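Local structure of separin (Saccharomyces cerevisiae, 5U1T) at residues A[935-938]-A[939-942]; A[1014-1017]-A[1018-1022]; A[521-524]-A[525-528]; A[502-505]-A[506-510]; A[157-160]-A[161-165]. The protein is a caspase-like cysteine protease that cleaves the MCD1/SCC1 subunit of cohesin at the onset of anaphase, setting off chromosome segregation. All coordinates share one frame; numbering follows the deposited sequence.

Interaction 1 (A[935-938]-A[939-942])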
loop_
_atom_site.group_PDB
_atom_site.type_symbol
_atom_site.label_atom_id
_atom_site.label_comp_id
_atom_site.label_asym_id
_atom_site.label_seq_id
_atom_site.Cartn_x
_atom_site.Cartn_y
_atom_site.Cartn_z
ATOM N N VAL A 935 -9.230 15.364 -31.807
ATOM C CA VAL A 935 -8.288 16.015 -32.710
ATOM C C VAL A 935 -7.643 15.015 -33.651
ATOM O O VAL A 935 -7.724 15.175 -34.854
ATOM C CB VAL A 935 -7.184 16.771 -31.944
ATOM C CG1 VAL A 935 -6.015 17.083 -32.864
ATOM C CG2 VAL A 935 -7.743 18.046 -31.332
ATOM N N HIS A 936 -7.020 13.974 -33.118
ATOM C CA HIS A 936 -6.382 12.980 -33.979
ATOM C C HIS A 936 -7.394 12.237 -34.859
ATOM O O HIS A 936 -7.122 11.939 -36.019
ATOM C CB HIS A 936 -5.565 11.986 -33.144
ATOM C CG HIS A 936 -4.420 12.622 -32.417
ATOM N ND1 HIS A 936 -3.202 12.866 -33.015
ATOM C CD2 HIS A 936 -4.315 13.086 -31.148
ATOM C CE1 HIS A 936 -2.392 13.440 -32.142
ATOM N NE2 HIS A 936 -3.046 13.595 -31.006
ATOM N N ASN A 937 -8.571 11.960 -34.327
ATOM C CA ASN A 937 -9.579 11.277 -35.114
ATOM C C ASN A 937 -10.094 12.173 -36.230
ATOM O O ASN A 937 -10.385 11.718 -37.340
ATOM C CB ASN A 937 -10.736 10.827 -34.228
ATOM C CG ASN A 937 -10.418 9.578 -33.461
ATOM O OD1 ASN A 937 -9.622 8.753 -33.909
ATOM N ND2 ASN A 937 -11.039 9.423 -32.298
ATOM N N MET A 938 -10.217 13.450 -35.898
ATOM C CA MET A 938 -10.660 14.458 -36.826
ATOM C C MET A 938 -9.618 14.599 -37.946
ATOM O O MET A 938 -9.953 14.654 -39.130
ATOM C CB MET A 938 -10.872 15.768 -36.079
ATOM C CG MET A 938 -11.340 16.934 -36.911
ATOM S SD MET A 938 -11.783 18.304 -35.797
ATOM C CE MET A 938 -12.144 19.670 -36.937
ATOM N N TRP A 939 -8.345 14.618 -37.564
ATOM C CA TRP A 939 -7.263 14.654 -38.528
ATOM C C TRP A 939 -7.249 13.434 -39.475
ATOM O O TRP A 939 -7.215 13.616 -40.683
ATOM C CB TRP A 939 -5.906 14.775 -37.828
ATOM C CG TRP A 939 -4.838 14.837 -38.831
ATOM C CD1 TRP A 939 -3.974 13.842 -39.186
ATOM C CD2 TRP A 939 -4.566 15.932 -39.696
ATOM N NE1 TRP A 939 -3.154 14.266 -40.202
ATOM C CE2 TRP A 939 -3.505 15.547 -40.535
ATOM C CE3 TRP A 939 -5.111 17.210 -39.833
ATOM C CZ2 TRP A 939 -2.976 16.390 -41.495
ATOM C CZ3 TRP A 939 -4.588 18.050 -40.784
ATOM C CH2 TRP A 939 -3.529 17.640 -41.609
ATOM N N GLN A 940 -7.277 12.203 -38.954
ATOM C CA GLN A 940 -7.202 11.030 -39.841
ATOM C C GLN A 940 -8.342 11.079 -40.874
ATOM O O GLN A 940 -8.166 10.691 -42.028
ATOM C CB GLN A 940 -7.220 9.702 -39.039
ATOM C CG GLN A 940 -5.981 9.405 -38.135
ATOM C CD GLN A 940 -6.101 8.083 -37.297
ATOM O OE1 GLN A 940 -7.214 7.605 -36.995
ATOM N NE2 GLN A 940 -4.947 7.504 -36.924
ATOM N N LYS A 941 -9.492 11.604 -40.453
ATOM C CA LYS A 941 -10.688 11.626 -41.273
ATOM C C LYS A 941 -10.586 12.676 -42.382
ATOM O O LYS A 941 -10.834 12.386 -43.563
ATOM C CB LYS A 941 -11.911 11.893 -40.400
ATOM C CG LYS A 941 -13.235 11.866 -41.152
ATOM C CD LYS A 941 -14.441 12.095 -40.202
ATOM C CE LYS A 941 -15.805 12.097 -40.945
ATOM N NZ LYS A 941 -16.970 12.319 -40.019
ATOM N N VAL A 942 -10.216 13.894 -42.002
ATOM C CA VAL A 942 -10.127 14.967 -42.968
ATOM C C VAL A 942 -8.963 14.700 -43.911
ATOM O O VAL A 942 -9.075 14.917 -45.116
ATOM C CB VAL A 942 -9.977 16.346 -42.286
ATOM C CG1 VAL A 942 -9.443 17.384 -43.262
ATOM C CG2 VAL A 942 -11.320 16.800 -41.720
#
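The two carboxamides of Asn937 and Gln940 approach with their oxygens, OD1 of Asn937 standing 4.1 Å from OE1 of Gln940, and their planes are turned 50° against each other. The amide nitrogen of Asn937 is engaged elsewhere, by Asp916. Gln940 extends past the preceding turn: its CG lies beside the backbone N (chi1 -67°), which brings this carbon to 3.5 Å from His936 O. Trp939 starts close to that turn, with CB 3.5 Å from Val935 O, but its indole leads away, to Leu1048 and Thr1049 of helix 1036-1054. Underneath runs regular alpha-helix, part of helix 927-946, in which Trp939 N, Gln940 N, Lys941 N and Val942 N each donate to the carbonyl four residues earlier. The bond from Gln940 N to His936 O, at 3.0 Å and 169°, is nearly straight. Val935 packs on Leu1045 of helix 1036-1054, and His936 NE2 is hydrogen-bonded to Glu1038. Cohesion between these two turns thus comes from main-chain bonds, while Val935, Trp939 and Val942 form a buried apolar flank and the polar ends of His936 and Asn937 bond to Glu1038 and Asp916.

Interaction 2 (A[1014-1017]-A[1018-1022])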
loop_
_atom_site.group_PDB
_atom_site.type_symbol
_atom_site.label_atom_id
_atom_site.label_comp_id
_atom_site.label_asym_id
_atom_site.label_seq_id
_atom_site.Cartn_x
_atom_site.Cartn_y
_atom_site.Cartn_z
ATOM N N ALA A 1014 -15.866 22.968 -49.042
ATOM C CA ALA A 1014 -15.883 21.941 -48.019
ATOM C C ALA A 1014 -14.501 21.742 -47.409
ATOM O O ALA A 1014 -14.363 21.472 -46.215
ATOM C CB ALA A 1014 -16.399 20.632 -48.593
ATOM N N ALA A 1015 -13.467 21.867 -48.224
ATOM C CA ALA A 1015 -12.140 21.540 -47.737
ATOM C C ALA A 1015 -11.618 22.687 -46.887
ATOM O O ALA A 1015 -10.980 22.461 -45.859
ATOM C CB ALA A 1015 -11.215 21.233 -48.877
ATOM N N ILE A 1016 -11.916 23.916 -47.298
ATOM C CA ILE A 1016 -11.538 25.085 -46.514
ATOM C C ILE A 1016 -12.306 25.055 -45.190
ATOM O O ILE A 1016 -11.770 25.408 -44.133
ATOM C CB ILE A 1016 -11.801 26.393 -47.285
ATOM C CG1 ILE A 1016 -10.910 26.425 -48.520
ATOM C CG2 ILE A 1016 -11.564 27.626 -46.416
ATOM C CD1 ILE A 1016 -11.177 27.564 -49.447
ATOM N N SER A 1017 -13.544 24.584 -45.237
ATOM C CA SER A 1017 -14.333 24.487 -44.017
ATOM C C SER A 1017 -13.766 23.471 -43.019
ATOM O O SER A 1017 -13.570 23.804 -41.861
ATOM C CB SER A 1017 -15.773 24.132 -44.339
ATOM O OG SER A 1017 -16.572 24.274 -43.179
ATOM N N LYS A 1018 -13.485 22.252 -43.468
ATOM C CA LYS A 1018 -12.955 21.222 -42.588
ATOM C C LYS A 1018 -11.597 21.614 -42.021
ATOM O O LYS A 1018 -11.232 21.222 -40.901
ATOM C CB LYS A 1018 -12.863 19.883 -43.324
ATOM C CG LYS A 1018 -14.233 19.258 -43.555
ATOM C CD LYS A 1018 -14.240 18.150 -44.611
ATOM C CE LYS A 1018 -15.671 17.707 -44.921
ATOM N NZ LYS A 1018 -16.289 17.009 -43.761
ATOM N N LEU A 1019 -10.848 22.398 -42.783
ATOM C CA LEU A 1019 -9.539 22.824 -42.341
ATOM C C LEU A 1019 -9.633 23.934 -41.299
ATOM O O LEU A 1019 -8.893 23.912 -40.324
ATOM C CB LEU A 1019 -8.705 23.269 -43.539
ATOM C CG LEU A 1019 -8.092 22.093 -44.294
ATOM C CD1 LEU A 1019 -7.676 22.511 -45.690
ATOM C CD2 LEU A 1019 -6.913 21.566 -43.505
ATOM N N LYS A 1020 -10.526 24.902 -41.500
ATOM C CA LYS A 1020 -10.718 25.973 -40.520
ATOM C C LYS A 1020 -11.260 25.398 -39.202
ATOM O O LYS A 1020 -11.046 25.943 -38.115
ATOM C CB LYS A 1020 -11.654 27.051 -41.072
ATOM C CG LYS A 1020 -11.044 27.897 -42.194
ATOM C CD LYS A 1020 -12.102 28.702 -42.976
ATOM C CE LYS A 1020 -12.170 30.179 -42.551
ATOM N NZ LYS A 1020 -12.710 31.082 -43.627
ATOM N N GLN A 1021 -11.948 24.273 -39.327
ATOM C CA GLN A 1021 -12.509 23.559 -38.207
ATOM C C GLN A 1021 -11.383 22.917 -37.412
ATOM O O GLN A 1021 -11.337 22.994 -36.181
ATOM C CB GLN A 1021 -13.494 22.507 -38.714
ATOM C CG GLN A 1021 -14.447 21.931 -37.679
ATOM C CD GLN A 1021 -15.130 20.666 -38.189
ATOM O OE1 GLN A 1021 -14.617 19.985 -39.093
ATOM N NE2 GLN A 1021 -16.285 20.342 -37.616
ATOM N N MET A 1022 -10.475 22.284 -38.142
ATOM C CA MET A 1022 -9.278 21.706 -37.571
ATOM C C MET A 1022 -8.383 22.786 -36.936
ATOM O O MET A 1022 -7.810 22.569 -35.875
ATOM C CB MET A 1022 -8.521 20.931 -38.651
ATOM C CG MET A 1022 -7.385 20.056 -38.145
ATOM S SD MET A 1022 -7.934 18.606 -37.201
ATOM C CE MET A 1022 -6.407 18.182 -36.384
#
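Ala1014 lies inside the amphipathic helix 1012-1028 and accepts the first of four successive i to i+4 bonds between the two segments, from Lys1018 N to its own O at 3.0 Å. The aliphatic part of Lys1018 follows the same carbonyl: CG sits beside the backbone N (chi1 -72°), 3.5 Å from Ala1014 O, before a bend at the last torsion carries the amine away. Ala1015 comes next, its methyl pointing away from the following turn and resting on Phe1010. Its carbonyl takes the bond from Leu1019 N, and the leucine side chain lies against that oxygen before continuing to Ile1052 and Leu1053 of helix 1036-1054. Ile1016 makes the one side-chain-to-side-chain contact between the two turns. It and Lys1020 lie side by side and point the same way, the branch methyl CG2 of Ile1016 against the methylene CD of Lys1020; beyond CD the lysine bends (chi3 101°) and its amine leads away. This is hydrocarbon against hydrocarbon, while the isoleucine itself also meets Ile1056 and Thr1057. Ser1017, on an exposed side, accepts the last of the four bonds, from Gln1021 N at 3.0 Å, more bent at 142°, and Met1022 N to Lys1018 O carries the pattern on. The helix is two-sided, with Ala1015, Leu1019 and Met1022 buried and Ser1017 and Gln1021 exposed. On the partly exposed flank, Ile1016 CG2 and Lys1020 CD are 3.6 Å apart.

Interaction 3 (A[521-524]-A[525-528])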
loop_
_atom_site.group_PDB
_atom_site.type_symbol
_atom_site.label_atom_id
_atom_site.label_comp_id
_atom_site.label_asym_id
_atom_site.label_seq_id
_atom_site.Cartn_x
_atom_site.Cartn_y
_atom_site.Cartn_z
ATOM N N TRP A 521 -3.177 -32.956 18.035
ATOM C CA TRP A 521 -4.560 -32.468 18.058
ATOM C C TRP A 521 -5.364 -32.932 16.857
ATOM O O TRP A 521 -4.797 -33.263 15.802
ATOM C CB TRP A 521 -4.576 -30.939 18.138
ATOM C CG TRP A 521 -3.789 -30.413 19.310
ATOM C CD1 TRP A 521 -3.523 -31.069 20.474
ATOM C CD2 TRP A 521 -3.152 -29.128 19.422
ATOM N NE1 TRP A 521 -2.779 -30.275 21.308
ATOM C CE2 TRP A 521 -2.531 -29.082 20.690
ATOM C CE3 TRP A 521 -3.055 -28.016 18.585
ATOM C CZ2 TRP A 521 -1.815 -27.964 21.131
ATOM C CZ3 TRP A 521 -2.360 -26.912 19.031
ATOM C CH2 TRP A 521 -1.744 -26.891 20.284
ATOM N N SER A 522 -6.683 -32.963 17.011
ATOM C CA SER A 522 -7.559 -33.220 15.873
ATOM C C SER A 522 -7.264 -32.229 14.736
ATOM O O SER A 522 -6.822 -31.110 15.005
ATOM C CB SER A 522 -9.000 -33.100 16.308
ATOM O OG SER A 522 -9.160 -31.831 16.901
ATOM N N GLN A 523 -7.515 -32.629 13.486
ATOM C CA GLN A 523 -7.240 -31.765 12.334
ATOM C C GLN A 523 -7.798 -30.359 12.499
ATOM O O GLN A 523 -7.083 -29.388 12.267
ATOM C CB GLN A 523 -7.790 -32.365 11.035
ATOM C CG GLN A 523 -6.979 -33.525 10.447
ATOM C CD GLN A 523 -5.585 -33.123 9.944
ATOM O OE1 GLN A 523 -5.455 -32.359 8.976
ATOM N NE2 GLN A 523 -4.536 -33.645 10.596
ATOM N N LEU A 524 -9.059 -30.240 12.912
ATOM C CA LEU A 524 -9.711 -28.928 12.986
ATOM C C LEU A 524 -9.074 -28.034 14.036
ATOM O O LEU A 524 -9.145 -26.813 13.931
ATOM C CB LEU A 524 -11.208 -29.061 13.279
ATOM C CG LEU A 524 -12.156 -29.372 12.118
ATOM C CD1 LEU A 524 -13.556 -29.577 12.633
ATOM C CD2 LEU A 524 -12.138 -28.281 11.063
ATOM N N SER A 525 -8.468 -28.645 15.057
ATOM C CA SER A 525 -7.779 -27.893 16.092
ATOM C C SER A 525 -6.433 -27.407 15.561
ATOM O O SER A 525 -6.001 -26.292 15.845
ATOM C CB SER A 525 -7.594 -28.745 17.352
ATOM O OG SER A 525 -8.847 -29.057 17.923
ATOM N N ARG A 526 -5.778 -28.259 14.785
ATOM C CA ARG A 526 -4.527 -27.899 14.148
ATOM C C ARG A 526 -4.744 -26.823 13.096
ATOM O O ARG A 526 -3.878 -25.975 12.897
ATOM C CB ARG A 526 -3.882 -29.121 13.525
ATOM C CG ARG A 526 -3.690 -30.234 14.505
ATOM C CD ARG A 526 -2.991 -31.376 13.851
ATOM N NE ARG A 526 -1.690 -30.950 13.373
ATOM C CZ ARG A 526 -0.904 -31.684 12.594
ATOM N NH1 ARG A 526 0.272 -31.196 12.213
ATOM N NH2 ARG A 526 -1.288 -32.893 12.195
ATOM N N MET A 527 -5.908 -26.850 12.444
ATOM C CA MET A 527 -6.232 -25.858 11.413
ATOM C C MET A 527 -6.398 -24.479 12.004
ATOM O O MET A 527 -5.905 -23.519 11.452
ATOM C CB MET A 527 -7.491 -26.246 10.646
ATOM C CG MET A 527 -7.228 -27.326 9.632
ATOM S SD MET A 527 -8.676 -27.938 8.769
ATOM C CE MET A 527 -9.098 -26.589 7.695
ATOM N N ILE A 528 -7.086 -24.376 13.133
ATOM C CA ILE A 528 -7.181 -23.089 13.791
ATOM C C ILE A 528 -5.767 -22.650 14.184
ATOM O O ILE A 528 -5.404 -21.493 13.987
ATOM C CB ILE A 528 -8.113 -23.123 15.015
ATOM C CG1 ILE A 528 -9.559 -23.331 14.559
ATOM C CG2 ILE A 528 -8.023 -21.819 15.781
ATOM C CD1 ILE A 528 -10.580 -23.399 15.668
#
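Ser522 occupies the N-cap of helix 523-533, and its carbonyl holds the first turn: Arg526 N donates to Ser522 O at 3.0 Å and 161°, nearly along the C=O axis, while Ser525 N makes a weak, bent bond to the same oxygen. Met527 N to Gln523 O (2.8 Å) and Ile528 N to Leu524 O continue the helical pattern, although in the last the donor stands above the carbonyl plane. The two serine hydroxyls at this helix start come together 3.0 Å apart, OG of Ser522 to OG of Ser525, and both are hydrogen-bonded to Glu501 OE1, so one carboxylate oxygen ties the cap residue to the first turn. Ser522 reaches it by placing OG between its backbone N and carbonyl carbon (chi1 55°). Farther out, Arg526 runs back past the cap, its CG 3.8 Å from Trp521 CB. The guanidinium meets the amide of Gln523, the two planes 79° apart, and has a long, weak ion pair with Asp537. An alanine in place of Arg526 is likely to leave Trp521 CB and the Gln523 amide without this neighbour and Asp537 without its distant mate. On another flank, Leu524 and Met527 cross at an angle and both pack on Ile560 of helix 557-572; their nearest atoms are Leu524 CD2 and Met527 SD, 4.2 Å apart.

Interaction 4 (A[502-505]-A[506-510])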
loop_
_atom_site.group_PDB
_atom_site.type_symbol
_atom_site.label_atom_id
_atom_site.label_comp_id
_atom_site.label_asym_id
_atom_site.label_seq_id
_atom_site.Cartn_x
_atom_site.Cartn_y
_atom_site.Cartn_z
ATOM N N ILE A 502 -8.910 -27.510 22.447
ATOM C CA ILE A 502 -9.301 -26.255 21.840
ATOM C C ILE A 502 -8.643 -25.048 22.545
ATOM O O ILE A 502 -8.068 -24.158 21.888
ATOM C CB ILE A 502 -10.833 -26.139 21.838
ATOM C CG1 ILE A 502 -11.427 -27.453 21.315
ATOM C CG2 ILE A 502 -11.276 -24.955 21.009
ATOM C CD1 ILE A 502 -12.832 -27.350 20.763
ATOM N N MET A 503 -8.697 -25.030 23.872
ATOM C CA MET A 503 -8.064 -23.967 24.633
ATOM C C MET A 503 -6.570 -23.865 24.350
ATOM O O MET A 503 -6.036 -22.754 24.241
ATOM C CB MET A 503 -8.277 -24.175 26.133
ATOM C CG MET A 503 -9.681 -23.914 26.586
ATOM S SD MET A 503 -9.909 -24.344 28.326
ATOM C CE MET A 503 -8.927 -23.080 29.163
ATOM N N LEU A 504 -5.895 -25.014 24.269
ATOM C CA LEU A 504 -4.456 -25.012 24.010
ATOM C C LEU A 504 -4.155 -24.487 22.580
ATOM O O LEU A 504 -3.160 -23.777 22.356
ATOM C CB LEU A 504 -3.871 -26.407 24.216
ATOM C CG LEU A 504 -3.755 -26.891 25.668
ATOM C CD1 LEU A 504 -3.411 -28.363 25.710
ATOM C CD2 LEU A 504 -2.729 -26.101 26.460
ATOM N N SER A 505 -5.029 -24.820 21.636
ATOM C CA SER A 505 -4.859 -24.436 20.241
ATOM C C SER A 505 -4.954 -22.913 20.018
ATOM O O SER A 505 -4.078 -22.307 19.408
ATOM C CB SER A 505 -5.896 -25.151 19.384
ATOM O OG SER A 505 -5.591 -24.987 18.012
ATOM N N VAL A 506 -6.013 -22.303 20.532
ATOM C CA VAL A 506 -6.164 -20.868 20.427
ATOM C C VAL A 506 -5.076 -20.154 21.207
ATOM O O VAL A 506 -4.512 -19.188 20.714
ATOM C CB VAL A 506 -7.552 -20.404 20.905
ATOM C CG1 VAL A 506 -7.621 -18.903 20.982
ATOM C CG2 VAL A 506 -8.623 -20.931 19.965
ATOM N N LEU A 507 -4.742 -20.630 22.403
ATOM C CA LEU A 507 -3.730 -19.936 23.215
ATOM C C LEU A 507 -2.325 -20.015 22.609
ATOM O O LEU A 507 -1.651 -19.005 22.537
ATOM C CB LEU A 507 -3.688 -20.467 24.651
ATOM C CG LEU A 507 -2.677 -19.754 25.568
ATOM C CD1 LEU A 507 -3.285 -18.584 26.301
ATOM C CD2 LEU A 507 -2.037 -20.722 26.537
ATOM N N TYR A 508 -1.872 -21.187 22.185
ATOM C CA TYR A 508 -0.521 -21.273 21.649
ATOM C C TYR A 508 -0.470 -20.838 20.183
ATOM O O TYR A 508 0.581 -20.437 19.686
ATOM C CB TYR A 508 0.045 -22.685 21.814
ATOM C CG TYR A 508 0.637 -22.921 23.188
ATOM C CD1 TYR A 508 1.899 -22.434 23.511
ATOM C CD2 TYR A 508 -0.070 -23.616 24.176
ATOM C CE1 TYR A 508 2.452 -22.630 24.775
ATOM C CE2 TYR A 508 0.486 -23.821 25.443
ATOM C CZ TYR A 508 1.751 -23.324 25.733
ATOM O OH TYR A 508 2.323 -23.507 26.983
ATOM N N GLY A 509 -1.609 -20.909 19.504
ATOM C CA GLY A 509 -1.740 -20.341 18.182
ATOM C C GLY A 509 -1.325 -18.878 18.181
ATOM O O GLY A 509 -0.644 -18.429 17.265
ATOM N N ASN A 510 -1.725 -18.147 19.222
ATOM C CA ASN A 510 -1.389 -16.734 19.363
ATOM C C ASN A 510 0.019 -16.490 19.877
ATOM O O ASN A 510 0.474 -15.355 19.902
ATOM C CB ASN A 510 -2.374 -16.039 20.298
ATOM C CG ASN A 510 -3.638 -15.602 19.590
ATOM O OD1 ASN A 510 -4.642 -16.320 19.562
ATOM N ND2 ASN A 510 -3.595 -14.417 18.999
#
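Leu504 and Tyr508 form a local i to i+4 contact within the short helix 501-509, an element of the helical part of separase whose residues here are buried throughout. The two side chains lie alongside each other and point the same way, Leu504 CD2 coming within 4.1 Å of Tyr508 CE2. At the backbone, Tyr508 N donates to Leu504 O (2.9 Å, 166°), and that carbonyl oxygen also lies at the edge of the tyrosine ring, in its plane, 3.6 Å from Tyr508 CD2. With CG beside the backbone N (chi1 -83°), the ring stands out alongside Leu504 and turns its edge to that carbonyl, which explains why one oxygen meets both the amide and the ring edge of the same residue. The phenol oxygen finds its partner beyond the helix, in the carbonyl of Ile494. Three more main-chain bonds complete the run: Val506 N to Ile502 O, Leu507 N to Met503 O, and Gly509 N to Ser505 O, this last at 2.8 Å but bent to 140°. Leu507 touches the preceding turn through CB, 3.3 Å from Met503 O. The buried helix meets neighbours on several flanks. Met503, Val506 and Leu507 pack on helix 470-485, through Phe476, Cys477 and Phe481 among others, whereas Ser505 and Tyr508 meet Phe529 of helix 523-533, the next helix in the chain.

Interaction 5 (A[157-160]-A[161-165])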
loop_
_atom_site.group_PDB
_atom_site.type_symbol
_atom_site.label_atom_id
_atom_site.label_comp_id
_atom_site.label_asym_id
_atom_site.label_seq_id
_atom_site.Cartn_x
_atom_site.Cartn_y
_atom_site.Cartn_z
ATOM N N PHE A 157 -28.440 -31.836 55.405
ATOM C CA PHE A 157 -29.857 -31.551 55.470
ATOM C C PHE A 157 -30.127 -30.252 56.213
ATOM O O PHE A 157 -31.106 -29.573 55.920
ATOM C CB PHE A 157 -30.595 -32.728 56.089
ATOM C CG PHE A 157 -30.886 -33.837 55.103
ATOM C CD1 PHE A 157 -31.880 -33.685 54.137
ATOM C CD2 PHE A 157 -30.174 -35.019 55.127
ATOM C CE1 PHE A 157 -32.158 -34.701 53.225
ATOM C CE2 PHE A 157 -30.450 -36.033 54.215
ATOM C CZ PHE A 157 -31.441 -35.875 53.269
ATOM N N SER A 158 -29.235 -29.882 57.130
ATOM C CA SER A 158 -29.287 -28.553 57.748
ATOM C C SER A 158 -29.357 -27.475 56.669
ATOM O O SER A 158 -30.221 -26.611 56.706
ATOM C CB SER A 158 -28.070 -28.315 58.660
ATOM O OG SER A 158 -28.082 -27.018 59.251
ATOM N N HIS A 159 -28.449 -27.548 55.701
ATOM C CA HIS A 159 -28.420 -26.607 54.587
ATOM C C HIS A 159 -28.931 -27.238 53.299
ATOM O O HIS A 159 -28.328 -27.063 52.244
ATOM C CB HIS A 159 -27.010 -26.082 54.361
ATOM C CG HIS A 159 -26.453 -25.352 55.535
ATOM N ND1 HIS A 159 -25.553 -25.926 56.410
ATOM C CD2 HIS A 159 -26.673 -24.097 55.989
ATOM C CE1 HIS A 159 -25.240 -25.052 57.347
ATOM N NE2 HIS A 159 -25.907 -23.933 57.115
ATOM N N ASP A 160 -30.044 -27.964 53.402
ATOM C CA ASP A 160 -30.711 -28.578 52.255
ATOM C C ASP A 160 -31.021 -27.597 51.118
ATOM O O ASP A 160 -31.026 -27.988 49.951
ATOM C CB ASP A 160 -32.008 -29.249 52.710
ATOM C CG ASP A 160 -32.916 -28.305 53.471
ATOM O OD1 ASP A 160 -32.650 -27.082 53.484
ATOM O OD2 ASP A 160 -33.903 -28.788 54.055
ATOM N N LYS A 161 -31.292 -26.335 51.459
ATOM C CA LYS A 161 -31.561 -25.302 50.461
ATOM C C LYS A 161 -30.406 -25.151 49.480
ATOM O O LYS A 161 -30.597 -24.840 48.300
ATOM C CB LYS A 161 -31.838 -23.962 51.137
ATOM C CG LYS A 161 -33.292 -23.732 51.421
ATOM C CD LYS A 161 -33.501 -23.017 52.735
ATOM C CE LYS A 161 -33.768 -21.534 52.538
ATOM N NZ LYS A 161 -34.326 -20.915 53.792
ATOM N N ARG A 162 -29.200 -25.374 49.980
ATOM C CA ARG A 162 -28.011 -25.183 49.183
ATOM C C ARG A 162 -27.536 -26.478 48.558
ATOM O O ARG A 162 -27.188 -26.506 47.378
ATOM C CB ARG A 162 -26.910 -24.574 50.036
ATOM C CG ARG A 162 -25.542 -24.775 49.468
ATOM C CD ARG A 162 -24.505 -24.124 50.337
ATOM N NE ARG A 162 -23.171 -24.333 49.804
ATOM C CZ ARG A 162 -22.057 -23.929 50.398
ATOM N NH1 ARG A 162 -20.884 -24.158 49.823
ATOM N NH2 ARG A 162 -22.114 -23.289 51.556
ATOM N N TYR A 163 -27.523 -27.561 49.325
ATOM C CA TYR A 163 -26.936 -28.783 48.789
ATOM C C TYR A 163 -27.914 -29.629 47.985
ATOM O O TYR A 163 -27.493 -30.475 47.199
ATOM C CB TYR A 163 -26.330 -29.626 49.907
ATOM C CG TYR A 163 -25.274 -28.895 50.693
ATOM C CD1 TYR A 163 -24.150 -28.356 50.060
ATOM C CD2 TYR A 163 -25.396 -28.743 52.076
ATOM C CE1 TYR A 163 -23.177 -27.678 50.782
ATOM C CE2 TYR A 163 -24.433 -28.071 52.806
ATOM C CZ TYR A 163 -23.329 -27.541 52.153
ATOM O OH TYR A 163 -22.390 -26.874 52.897
ATOM N N LEU A 164 -29.210 -29.402 48.159
ATOM C CA LEU A 164 -30.204 -30.338 47.635
ATOM C C LEU A 164 -31.347 -29.697 46.869
ATOM O O LEU A 164 -31.649 -30.087 45.742
ATOM C CB LEU A 164 -30.795 -31.156 48.780
ATOM C CG LEU A 164 -30.290 -32.582 48.978
ATOM C CD1 LEU A 164 -30.706 -33.441 47.816
ATOM C CD2 LEU A 164 -28.801 -32.605 49.100
ATOM N N LEU A 165 -31.991 -28.723 47.500
ATOM C CA LEU A 165 -33.263 -28.191 47.024
ATOM C C LEU A 165 -33.061 -27.090 46.003
ATOM O O LEU A 165 -33.494 -25.953 46.198
ATOM C CB LEU A 165 -34.093 -27.675 48.208
ATOM C CG LEU A 165 -34.242 -28.650 49.379
ATOM C CD1 LEU A 165 -35.044 -28.034 50.503
ATOM C CD2 LEU A 165 -34.871 -29.958 48.932
#
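His159 and Asp160 each present a carbonyl that accepts two backbone bonds from the residues that follow, at the break where helix 146-158 ends and the single turn 160-163 begins. His159, the first residue to leave the longer helix and the N-cap of the short one, receives Tyr163 N in its carbonyl plane (3.1 Å, 164°) and Arg162 N from above that plane. Asp160 O accepts from Leu164 N and, at 2.7 Å, from Leu165 N, where the chain has already left the turn. Tyr163 turns back toward His159, its ring carbon CE2 lying 3.6 Å from His159 CB, while Arg162 CG rests over one face of the same ring, toward its rim. The carboxylate of Asp160, with CG between the backbone N and carbonyl carbon (chi1 54°), is crossed obliquely by Leu165, whose CD1 comes to 3.7 Å from Asp160 CG. Asp160 OD2 forms a salt bridge with Lys196 and a hydrogen bond with Tyr200 OH. An asparagine here would probably leave Lys196 without its opposite charge, even if the side chain still lay against Leu165. Arg162 stretches the other way into salt bridges with Asp120, Glu380 and Asp384. The short turn thus joins helix 190-203, reached by Asp160 and Leu165, to helix 365-384, reached by Arg162 and His159.

The five contacts form two pairs and one outlier along an elongated chain. Interactions 1 and 2, centres about 12 Å apart, lie on helices that pack together: Met938 CE sits 3.3 Å from Gln1021 OE1, and Met1022 CE 3.7 Å from Trp939 CB. Both helices also pack on helix 1036-1054. Interactions 3 and 4, centres about 10 Å apart, join successive helices through a probable hydrogen bond of 2.6 Å between Ser505 OG and Ser525 O. Interaction 5 stands apart, its centre about 40 Å from that of interaction 4 and about 101 Å from that of interaction 1. All lie away from Cys1497, the active-site cysteine inferred by similarity.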